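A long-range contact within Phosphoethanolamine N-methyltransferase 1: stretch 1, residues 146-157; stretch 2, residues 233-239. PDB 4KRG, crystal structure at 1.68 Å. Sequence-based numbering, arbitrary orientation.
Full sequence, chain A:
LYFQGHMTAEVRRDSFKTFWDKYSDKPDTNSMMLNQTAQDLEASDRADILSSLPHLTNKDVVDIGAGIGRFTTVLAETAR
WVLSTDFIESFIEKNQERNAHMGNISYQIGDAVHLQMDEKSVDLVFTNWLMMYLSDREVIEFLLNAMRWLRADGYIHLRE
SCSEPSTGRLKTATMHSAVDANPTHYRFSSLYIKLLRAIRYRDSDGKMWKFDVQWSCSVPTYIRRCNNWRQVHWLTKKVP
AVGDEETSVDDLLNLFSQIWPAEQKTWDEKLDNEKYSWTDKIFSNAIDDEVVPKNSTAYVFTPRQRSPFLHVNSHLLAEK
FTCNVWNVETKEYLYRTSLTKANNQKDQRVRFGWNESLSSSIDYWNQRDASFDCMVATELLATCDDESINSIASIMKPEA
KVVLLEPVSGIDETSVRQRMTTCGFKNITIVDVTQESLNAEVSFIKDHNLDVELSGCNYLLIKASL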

# COMPACT_ATOMS: atom_id res chain seq x y z
N ALA A 146 -12.39 5.81 -14.47
CA ALA A 146 -12.97 5.21 -13.28
C ALA A 146 -13.64 6.29 -12.46
O ALA A 146 -14.71 6.10 -11.90
CB ALA A 146 -11.90 4.52 -12.46
N MSE A 147 -12.99 7.44 -12.39
CA MSE A 147 -13.52 8.56 -11.64
C MSE A 147 -14.85 9.04 -12.22
O MSE A 147 -15.79 9.34 -11.49
CB MSE A 147 -12.51 9.70 -11.65
CG MSE A 147 -12.94 10.89 -10.86
SE MSE A 147 -12.91 10.67 -8.93
CE MSE A 147 -11.18 11.45 -8.57
N ARG A 148 -14.92 9.09 -13.54
CA ARG A 148 -16.15 9.47 -14.23
C ARG A 148 -17.29 8.48 -13.97
O ARG A 148 -18.43 8.88 -13.76
CB ARG A 148 -15.88 9.56 -15.74
CG ARG A 148 -17.08 9.90 -16.59
CD ARG A 148 -16.75 9.80 -18.06
NE ARG A 148 -17.86 10.23 -18.91
CZ ARG A 148 -18.09 11.50 -19.24
NH1 ARG A 148 -17.30 12.46 -18.79
NH2 ARG A 148 -19.12 11.81 -20.02
N TRP A 149 -16.96 7.20 -13.98
CA TRP A 149 -17.94 6.12 -13.86
C TRP A 149 -18.44 5.91 -12.44
O TRP A 149 -19.56 5.44 -12.24
CB TRP A 149 -17.32 4.82 -14.33
CG TRP A 149 -16.83 4.86 -15.73
CD1 TRP A 149 -17.25 5.69 -16.72
CD2 TRP A 149 -15.81 4.03 -16.30
NE1 TRP A 149 -16.56 5.43 -17.88
CE2 TRP A 149 -15.67 4.42 -17.65
CE3 TRP A 149 -15.01 3.00 -15.80
CZ2 TRP A 149 -14.75 3.80 -18.50
CZ3 TRP A 149 -14.10 2.40 -16.65
CH2 TRP A 149 -13.98 2.80 -17.99
N LEU A 150 -17.61 6.23 -11.46
CA LEU A 150 -17.96 6.00 -10.07
C LEU A 150 -19.02 6.98 -9.57
O LEU A 150 -18.99 8.17 -9.89
CB LEU A 150 -16.72 6.07 -9.19
CG LEU A 150 -15.88 4.80 -9.11
CD1 LEU A 150 -14.58 5.07 -8.37
CD2 LEU A 150 -16.67 3.72 -8.41
N ARG A 151 -19.96 6.47 -8.78
CA ARG A 151 -20.84 7.33 -8.00
C ARG A 151 -20.07 7.92 -6.82
O ARG A 151 -19.04 7.38 -6.42
CB ARG A 151 -22.06 6.54 -7.51
CG ARG A 151 -23.12 6.36 -8.57
CD ARG A 151 -24.20 5.38 -8.16
NE ARG A 151 -24.78 4.78 -9.35
CZ ARG A 151 -24.67 3.50 -9.67
NH1 ARG A 151 -24.03 2.66 -8.87
NH2 ARG A 151 -25.22 3.04 -10.79
N ALA A 152 -20.55 9.04 -6.28
CA ALA A 152 -19.96 9.61 -5.07
C ALA A 152 -20.00 8.55 -3.97
O ALA A 152 -20.93 7.74 -3.94
CB ALA A 152 -20.72 10.83 -4.63
N ASP A 153 -18.99 8.55 -3.09
CA ASP A 153 -18.76 7.49 -2.09
C ASP A 153 -18.27 6.16 -2.68
O ASP A 153 -17.93 5.24 -1.95
CB ASP A 153 -20.00 7.22 -1.21
CG ASP A 153 -20.50 8.46 -0.51
OD1 ASP A 153 -19.72 9.41 -0.36
OD2 ASP A 153 -21.69 8.47 -0.11
N GLY A 154 -18.22 6.08 -4.01
CA GLY A 154 -17.79 4.86 -4.68
C GLY A 154 -16.34 4.53 -4.43
O GLY A 154 -15.56 5.38 -4.01
N TYR A 155 -15.96 3.29 -4.70
CA TYR A 155 -14.60 2.83 -4.46
C TYR A 155 -13.96 2.23 -5.70
O TYR A 155 -14.65 1.77 -6.61
CB TYR A 155 -14.61 1.74 -3.39
CG TYR A 155 -14.90 2.20 -1.99
CD1 TYR A 155 -13.87 2.52 -1.12
CD2 TYR A 155 -16.20 2.27 -1.52
CE1 TYR A 155 -14.13 2.91 0.18
CE2 TYR A 155 -16.47 2.66 -0.22
CZ TYR A 155 -15.44 2.97 0.62
OH TYR A 155 -15.71 3.35 1.90
N ILE A 156 -12.63 2.23 -5.72
CA ILE A 156 -11.87 1.48 -6.71
C ILE A 156 -10.82 0.65 -5.98
O ILE A 156 -10.17 1.13 -5.05
CB ILE A 156 -11.24 2.40 -7.81
CG1 ILE A 156 -10.31 1.59 -8.72
CG2 ILE A 156 -10.50 3.58 -7.20
CD1 ILE A 156 -9.81 2.39 -9.91
N HIS A 157 -10.71 -0.61 -6.37
CA HIS A 157 -9.66 -1.46 -5.84
C HIS A 157 -8.62 -1.69 -6.93
O HIS A 157 -8.96 -2.02 -8.06
CB HIS A 157 -10.21 -2.81 -5.39
CG HIS A 157 -9.15 -3.78 -4.96
ND1 HIS A 157 -8.47 -4.58 -5.85
CD2 HIS A 157 -8.64 -4.06 -3.74
CE1 HIS A 157 -7.58 -5.32 -5.20
NE2 HIS A 157 -7.67 -5.02 -3.91
N HIS A 233 -1.67 -3.58 -2.79
CA HIS A 233 -3.02 -3.18 -3.17
C HIS A 233 -3.56 -2.03 -2.32
O HIS A 233 -3.04 -1.74 -1.24
CB HIS A 233 -3.99 -4.38 -3.24
CG HIS A 233 -4.32 -5.00 -1.91
ND1 HIS A 233 -5.59 -5.43 -1.61
CD2 HIS A 233 -3.55 -5.31 -0.85
CE1 HIS A 233 -5.59 -5.97 -0.40
NE2 HIS A 233 -4.36 -5.90 0.09
N TRP A 234 -4.58 -1.37 -2.86
CA TRP A 234 -5.11 -0.14 -2.30
C TRP A 234 -6.61 -0.11 -2.47
O TRP A 234 -7.12 -0.50 -3.52
CB TRP A 234 -4.54 1.08 -3.04
CG TRP A 234 -3.06 1.09 -3.18
CD1 TRP A 234 -2.15 1.61 -2.31
CD2 TRP A 234 -2.31 0.56 -4.28
NE1 TRP A 234 -0.88 1.43 -2.79
CE2 TRP A 234 -0.94 0.79 -3.99
CE3 TRP A 234 -2.64 -0.10 -5.47
CZ2 TRP A 234 0.07 0.38 -4.86
CZ3 TRP A 234 -1.63 -0.50 -6.32
CH2 TRP A 234 -0.29 -0.26 -6.01
N LEU A 235 -7.31 0.35 -1.44
CA LEU A 235 -8.73 0.66 -1.58
C LEU A 235 -8.85 2.18 -1.51
O LEU A 235 -8.33 2.82 -0.60
CB LEU A 235 -9.55 0.01 -0.47
CG LEU A 235 -11.07 0.18 -0.60
CD1 LEU A 235 -11.57 -0.45 -1.89
CD2 LEU A 235 -11.77 -0.45 0.59
N THR A 236 -9.54 2.74 -2.50
CA THR A 236 -9.55 4.17 -2.72
C THR A 236 -10.98 4.67 -2.95
O THR A 236 -11.74 4.07 -3.72
CB THR A 236 -8.66 4.51 -3.93
OG1 THR A 236 -7.32 4.10 -3.64
CG2 THR A 236 -8.67 5.98 -4.21
N LYS A 237 -11.34 5.76 -2.29
CA LYS A 237 -12.71 6.26 -2.28
C LYS A 237 -12.83 7.59 -3.03
O LYS A 237 -11.97 8.46 -2.89
CB LYS A 237 -13.18 6.44 -0.83
CG LYS A 237 -14.68 6.64 -0.68
CD LYS A 237 -15.06 6.86 0.78
CE LYS A 237 -16.57 7.00 0.93
NZ LYS A 237 -16.92 7.29 2.35
N LYS A 238 -13.89 7.74 -3.82
CA LYS A 238 -14.17 8.98 -4.53
C LYS A 238 -14.89 9.95 -3.60
O LYS A 238 -16.00 9.68 -3.15
CB LYS A 238 -15.04 8.71 -5.77
CG LYS A 238 -15.61 9.95 -6.43
CD LYS A 238 -16.47 9.57 -7.62
CE LYS A 238 -17.15 10.78 -8.23
NZ LYS A 238 -17.91 10.39 -9.46
N VAL A 239 -14.24 11.07 -3.30
CA VAL A 239 -14.76 12.03 -2.34
C VAL A 239 -14.64 13.45 -2.88
O VAL A 239 -13.84 13.71 -3.77
CB VAL A 239 -14.00 11.93 -0.99
CG1 VAL A 239 -14.17 10.54 -0.38
CG2 VAL A 239 -12.54 12.24 -1.19
O HOH W 1 -18.82 9.34 2.61
O HOH W 2 -15.19 5.45 4.21
O HOH W 3 -7.30 1.79 -5.01

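The contact is an antiparallel pairing of two β-strands, extended at one end by a lysine side chain that reaches back to the end of the helix preceding the first strand. Strand 154–157 and strand 233–239 run at 150° to one another, with their axes 4.7 Å apart at closest approach, and the two stretches together bury 744 Å².

The backbone ladder sets the register. Ile156 and Thr236 form a hydrogen-bonded pair, in which Ile156 N donates to Thr236 O at 2.9 Å and Thr236 N donates to Ile156 O at 3.1 Å. Further along, Lys238 N donates to Gly154 O at 2.9 Å in a nearly straight bond (173°), whereas the bond from Asp153 N to Lys238 O is longer, 3.2 Å, and more bent, at 139°. Asp153 lies in the type II turn from Arg151 to Gly154, which is closed by a 2.9 Å hydrogen bond from Gly154 N to Arg151 O, so the pairing with Lys238 reaches into the turn itself. Between the hydrogen-bonded positions, the α-carbons approach carbonyl oxygens, as in the CA-H...O contact of Tyr155 CA with Thr236 O at 3.2 Å.

Lys238 has the largest area covered by the opposing stretch. Its side chain is fully extended, every chi angle being t, and this carries the amine to two backbone carbonyls: NZ donates to Leu150 O at 2.5 Å, a very short distance, and to Met147 O at 3.1 Å. Leu150 is the first residue to leave helical geometry, so the buried amine finds its acceptors where the helix gives way to extended chain. The aliphatic part of the lysine packs along the way, with CG 3.7 Å from SE of the selenomethionine Met147 and CD 3.8 Å from Leu150 CB.

Tyr155, His157, Leu235 and Lys237 share one face of the sheet. Lys237, also all t, lies across the tyrosine ring: its CG sits 4.1 Å from the centroid of the Tyr155 ring, only 20° off the normal, a CH-π contact that uses the apolar portion of the chain. The charged end is linked through water. One water donates to Asp153 OD1 at 3.1 Å and accepts from Lys237 NZ at 2.8 Å, while a second accepts from Lys237 NZ at 3.1 Å and lies 3.2 Å from Tyr155 OH. Lys237 NZ and Asp153 OD1 are themselves 4.4 Å apart, beyond a salt bridge. Leu235 CG also meets the tyrosine, at 3.7 Å from Tyr155 CD1.

At the far end of the pairing, His157 NE2 and His233 ND1 are hydrogen-bonded at 3.1 Å. The rings meet rim to rim, with their planes at 63°, so the bond joins ring edges without stacking. On the face carrying Ile156 and Thr236, Ile156 CG2 packs 3.9 Å from Thr236 CB.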